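Local coordinates for protein methyltransferase (Streptococcus mutans, PDB 2B78) that probably acts as an S-adenosylmethionine-dependent methyltransferase of the RlmI-like family, with RNA as its likely substrate, at residues Asp117-Trp123 with Phe146-Lys152. Numbering follows the deposited sequence.
Sequences DFVLFSW and FLGAYEK
Two parallel strands that are consecutive in sequence and adjacent in a sheet need a crossover connection, and here strand 118-123 reaches strand 148-152 through helices 126-130 and 132-142, a beta-alpha-beta unit within a mixed five-stranded sheet. The strand axes diverge by 24° and approach to 4.5 Å, pairing Val-119 with Ala-149, Leu-120 with Tyr-150 and Phe-121 with Glu-151. From Phe-118 and Gly-148 onward both backbones are extended; Asp-117 (psi 1°) and Leu-147 (-77/-30) are not. The parallel hydrogen bonding runs from Val-119 N to Gly-148 O (3.1 Å), through Tyr-150 N to Val-119 O (3.0 Å), to Trp-123 N with Lys-152 O (3.0 Å); ahead of it, Leu-147 N donates a hydrogen bond to Asp-117 O at 2.8 Å.

One face carries Phe-118, Leu-120, Tyr-150 and Lys-152. The m rotamer of Phe-118 lays its ring beside Gly-148, where a CB would clash with CE1, and Leu-120, t with chi2 p, brings CD1 to 3.6 Å from Tyr-150 CB. Lys-152 (m, m, t, t) leads away, its NZ hydrogen-bonded to Gly-190 O, while Tyr-150 OH is hydrogen-bonded to Glu-169. On the other face, helix 132-142 covers Val-119 and Phe-121, both m, and Phe-146 turns its ring face to Val-119. Glu-151, p then t, forms a salt bridge with Arg-132 of that helix; Trp-123, m (-47°) with chi2 112°, carries NE1 to 2.7 Å from Glu-151 OE1, its hydrogen-bond acceptor.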
ATOM      1  N   ASP A 117     -15.640  -3.710 -11.699  1.00 16.22           N
ATOM      2  CA  ASP A 117     -17.033  -3.434 -11.351  1.00 16.58           C
ATOM      3  C   ASP A 117     -17.364  -3.618  -9.872  1.00 15.98           C
ATOM      4  O   ASP A 117     -18.505  -3.417  -9.461  1.00 16.50           O
ATOM      5  CB  ASP A 117     -17.961  -4.320 -12.177  1.00 17.99           C
ATOM      6  CG  ASP A 117     -17.900  -4.006 -13.658  1.00 19.98           C
ATOM      7  OD1 ASP A 117     -18.092  -2.826 -14.028  1.00 19.52           O
ATOM      8  OD2 ASP A 117     -17.663  -4.942 -14.449  1.00 21.34           O
ATOM      9  N   PHE A 118     -16.368  -3.987  -9.077  1.00 14.78           N
ATOM     10  CA  PHE A 118     -16.568  -4.215  -7.652  1.00 14.34           C
ATOM     11  C   PHE A 118     -15.703  -3.308  -6.782  1.00 14.56           C
ATOM     12  O   PHE A 118     -14.655  -2.823  -7.217  1.00 14.67           O
ATOM     13  CB  PHE A 118     -16.265  -5.682  -7.332  1.00 14.55           C
ATOM     14  CG  PHE A 118     -17.182  -6.650  -8.025  1.00 15.59           C
ATOM     15  CD1 PHE A 118     -18.384  -7.035  -7.438  1.00 15.05           C
ATOM     16  CD2 PHE A 118     -16.861  -7.148  -9.288  1.00 15.46           C
ATOM     17  CE1 PHE A 118     -19.255  -7.901  -8.102  1.00 14.18           C
ATOM     18  CE2 PHE A 118     -17.726  -8.012  -9.956  1.00 14.72           C
ATOM     19  CZ  PHE A 118     -18.923  -8.387  -9.359  1.00 14.62           C
ATOM     20  N   VAL A 119     -16.151  -3.071  -5.555  1.00 14.42           N
ATOM     21  CA  VAL A 119     -15.397  -2.237  -4.633  1.00 15.70           C
ATOM     22  C   VAL A 119     -14.954  -3.052  -3.435  1.00 15.87           C
ATOM     23  O   VAL A 119     -15.554  -4.087  -3.113  1.00 16.76           O
ATOM     24  CB  VAL A 119     -16.218  -1.024  -4.150  1.00 16.97           C
ATOM     25  CG1 VAL A 119     -16.485  -0.110  -5.315  1.00 18.47           C
ATOM     26  CG2 VAL A 119     -17.529  -1.475  -3.520  1.00 18.43           C
ATOM     27  N   LEU A 120     -13.892  -2.587  -2.785  1.00 15.54           N
ATOM     28  CA  LEU A 120     -13.352  -3.264  -1.618  1.00 15.25           C
ATOM     29  C   LEU A 120     -13.124  -2.282  -0.472  1.00 15.56           C
ATOM     30  O   LEU A 120     -12.292  -1.381  -0.568  1.00 16.65           O
ATOM     31  CB  LEU A 120     -12.034  -3.961  -1.975  1.00 12.64           C
ATOM     32  CG  LEU A 120     -11.385  -4.745  -0.827  1.00 13.93           C
ATOM     33  CD1 LEU A 120     -12.265  -5.943  -0.461  1.00 12.87           C
ATOM     34  CD2 LEU A 120      -9.994  -5.208  -1.239  1.00 13.92           C
ATOM     35  N   PHE A 121     -13.887  -2.469   0.603  1.00 15.91           N
ATOM     36  CA  PHE A 121     -13.803  -1.649   1.803  1.00 16.72           C
ATOM     37  C   PHE A 121     -12.817  -2.311   2.751  1.00 17.70           C
ATOM     38  O   PHE A 121     -12.782  -3.543   2.854  1.00 17.80           O
ATOM     39  CB  PHE A 121     -15.157  -1.607   2.518  1.00 15.94           C
ATOM     40  CG  PHE A 121     -16.176  -0.716   1.875  1.00 16.87           C
ATOM     41  CD1 PHE A 121     -16.429   0.549   2.387  1.00 15.92           C
ATOM     42  CD2 PHE A 121     -16.902  -1.146   0.768  1.00 17.09           C
ATOM     43  CE1 PHE A 121     -17.392   1.371   1.807  1.00 15.52           C
ATOM     44  CE2 PHE A 121     -17.868  -0.326   0.184  1.00 15.16           C
ATOM     45  CZ  PHE A 121     -18.110   0.930   0.704  1.00 13.98           C
ATOM     46  N   SER A 122     -12.032  -1.502   3.452  1.00 16.65           N
ATOM     47  CA  SER A 122     -11.091  -2.025   4.427  1.00 16.54           C
ATOM     48  C   SER A 122     -11.262  -1.247   5.718  1.00 16.55           C
ATOM     49  O   SER A 122     -11.193  -0.009   5.735  1.00 15.50           O
ATOM     50  CB  SER A 122      -9.650  -1.921   3.923  1.00 16.01           C
ATOM     51  OG  SER A 122      -9.434  -2.829   2.856  1.00 17.00           O
ATOM     52  N   TRP A 123     -11.513  -1.978   6.798  1.00 16.83           N
ATOM     53  CA  TRP A 123     -11.706  -1.375   8.115  1.00 16.95           C
ATOM     54  C   TRP A 123     -10.450  -1.584   8.969  1.00 17.45           C
ATOM     55  O   TRP A 123     -10.090  -2.722   9.288  1.00 17.25           O
ATOM     56  CB  TRP A 123     -12.917  -2.017   8.801  1.00 15.32           C
ATOM     57  CG  TRP A 123     -14.128  -2.132   7.917  1.00 15.49           C
ATOM     58  CD1 TRP A 123     -14.683  -3.284   7.438  1.00 14.67           C
ATOM     59  CD2 TRP A 123     -14.907  -1.056   7.371  1.00 14.42           C
ATOM     60  NE1 TRP A 123     -15.756  -2.994   6.628  1.00 15.39           N
ATOM     61  CE2 TRP A 123     -15.918  -1.636   6.572  1.00 13.99           C
ATOM     62  CE3 TRP A 123     -14.852   0.340   7.485  1.00 14.00           C
ATOM     63  CZ2 TRP A 123     -16.861  -0.867   5.880  1.00 13.40           C
ATOM     64  CZ3 TRP A 123     -15.790   1.104   6.797  1.00 14.03           C
ATOM     65  CH2 TRP A 123     -16.784   0.497   6.008  1.00 14.04           C
ATOM     66  N   PHE A 146     -21.656   0.491  -8.870  1.00 21.82           N
ATOM     67  CA  PHE A 146     -20.813  -0.692  -8.733  1.00 21.86           C
ATOM     68  C   PHE A 146     -21.733  -1.907  -8.632  1.00 21.62           C
ATOM     69  O   PHE A 146     -22.837  -1.808  -8.103  1.00 20.35           O
ATOM     70  CB  PHE A 146     -19.919  -0.576  -7.497  1.00 22.42           C
ATOM     71  CG  PHE A 146     -18.711   0.290  -7.717  1.00 23.49           C
ATOM     72  CD1 PHE A 146     -17.704  -0.112  -8.593  1.00 24.49           C
ATOM     73  CD2 PHE A 146     -18.586   1.509  -7.074  1.00 22.22           C
ATOM     74  CE1 PHE A 146     -16.595   0.691  -8.822  1.00 23.35           C
ATOM     75  CE2 PHE A 146     -17.477   2.320  -7.298  1.00 23.04           C
ATOM     76  CZ  PHE A 146     -16.483   1.909  -8.172  1.00 23.06           C
ATOM     77  N   LEU A 147     -21.280  -3.046  -9.145  1.00 21.10           N
ATOM     78  CA  LEU A 147     -22.090  -4.264  -9.125  1.00 21.50           C
ATOM     79  C   LEU A 147     -22.128  -4.959  -7.768  1.00 21.56           C
ATOM     80  O   LEU A 147     -23.113  -5.624  -7.424  1.00 22.72           O
ATOM     81  CB  LEU A 147     -21.570  -5.251 -10.171  1.00 21.62           C
ATOM     82  CG  LEU A 147     -21.443  -4.753 -11.611  1.00 21.37           C
ATOM     83  CD1 LEU A 147     -20.945  -5.898 -12.470  1.00 21.99           C
ATOM     84  CD2 LEU A 147     -22.783  -4.238 -12.121  1.00 21.31           C
ATOM     85  N   GLY A 148     -21.052  -4.818  -7.003  1.00 20.30           N
ATOM     86  CA  GLY A 148     -20.988  -5.454  -5.702  1.00 19.36           C
ATOM     87  C   GLY A 148     -19.838  -4.933  -4.873  1.00 20.08           C
ATOM     88  O   GLY A 148     -19.025  -4.141  -5.362  1.00 21.59           O
ATOM     89  N   ALA A 149     -19.763  -5.377  -3.619  1.00 19.46           N
ATOM     90  CA  ALA A 149     -18.712  -4.941  -2.711  1.00 18.98           C
ATOM     91  C   ALA A 149     -18.288  -6.016  -1.723  1.00 18.27           C
ATOM     92  O   ALA A 149     -19.082  -6.884  -1.333  1.00 18.55           O
ATOM     93  CB  ALA A 149     -19.169  -3.700  -1.942  1.00 18.93           C
ATOM     94  N   TYR A 150     -17.024  -5.929  -1.318  1.00 17.19           N
ATOM     95  CA  TYR A 150     -16.417  -6.835  -0.358  1.00 16.47           C
ATOM     96  C   TYR A 150     -15.733  -5.986   0.696  1.00 16.21           C
ATOM     97  O   TYR A 150     -15.530  -4.786   0.496  1.00 15.51           O
ATOM     98  CB  TYR A 150     -15.388  -7.721  -1.048  1.00 15.11           C
ATOM     99  CG  TYR A 150     -16.021  -8.766  -1.915  1.00 17.03           C
ATOM    100  CD1 TYR A 150     -16.269 -10.052  -1.422  1.00 15.45           C
ATOM    101  CD2 TYR A 150     -16.423  -8.462  -3.212  1.00 14.83           C
ATOM    102  CE1 TYR A 150     -16.908 -11.009  -2.210  1.00 16.45           C
ATOM    103  CE2 TYR A 150     -17.063  -9.408  -4.004  1.00 16.97           C
ATOM    104  CZ  TYR A 150     -17.301 -10.677  -3.496  1.00 17.00           C
ATOM    105  OH  TYR A 150     -17.946 -11.608  -4.279  1.00 18.02           O
ATOM    106  N   GLU A 151     -15.380  -6.603   1.815  1.00 16.13           N
ATOM    107  CA  GLU A 151     -14.720  -5.881   2.890  1.00 17.16           C
ATOM    108  C   GLU A 151     -13.612  -6.698   3.544  1.00 16.72           C
ATOM    109  O   GLU A 151     -13.703  -7.921   3.626  1.00 16.35           O
ATOM    110  CB  GLU A 151     -15.743  -5.477   3.957  1.00 15.65           C
ATOM    111  CG  GLU A 151     -16.300  -6.653   4.769  1.00 16.42           C
ATOM    112  CD  GLU A 151     -17.379  -6.232   5.749  1.00 16.64           C
ATOM    113  OE1 GLU A 151     -17.364  -5.065   6.189  1.00 11.75           O
ATOM    114  OE2 GLU A 151     -18.241  -7.073   6.092  1.00 17.25           O
ATOM    115  N   LYS A 152     -12.566  -6.009   4.000  1.00 17.10           N
ATOM    116  CA  LYS A 152     -11.454  -6.650   4.701  1.00 17.43           C
ATOM    117  C   LYS A 152     -11.429  -6.095   6.122  1.00 18.74           C
ATOM    118  O   LYS A 152     -11.598  -4.894   6.316  1.00 19.80           O
ATOM    119  CB  LYS A 152     -10.103  -6.318   4.041  1.00 16.47           C
ATOM    120  CG  LYS A 152      -9.946  -6.740   2.587  1.00 14.93           C
ATOM    121  CD  LYS A 152     -10.111  -8.238   2.413  1.00 13.98           C
ATOM    122  CE  LYS A 152      -9.804  -8.657   0.984  1.00 12.42           C
ATOM    123  NZ  LYS A 152     -10.069 -10.104   0.753  1.00  7.43           N
TER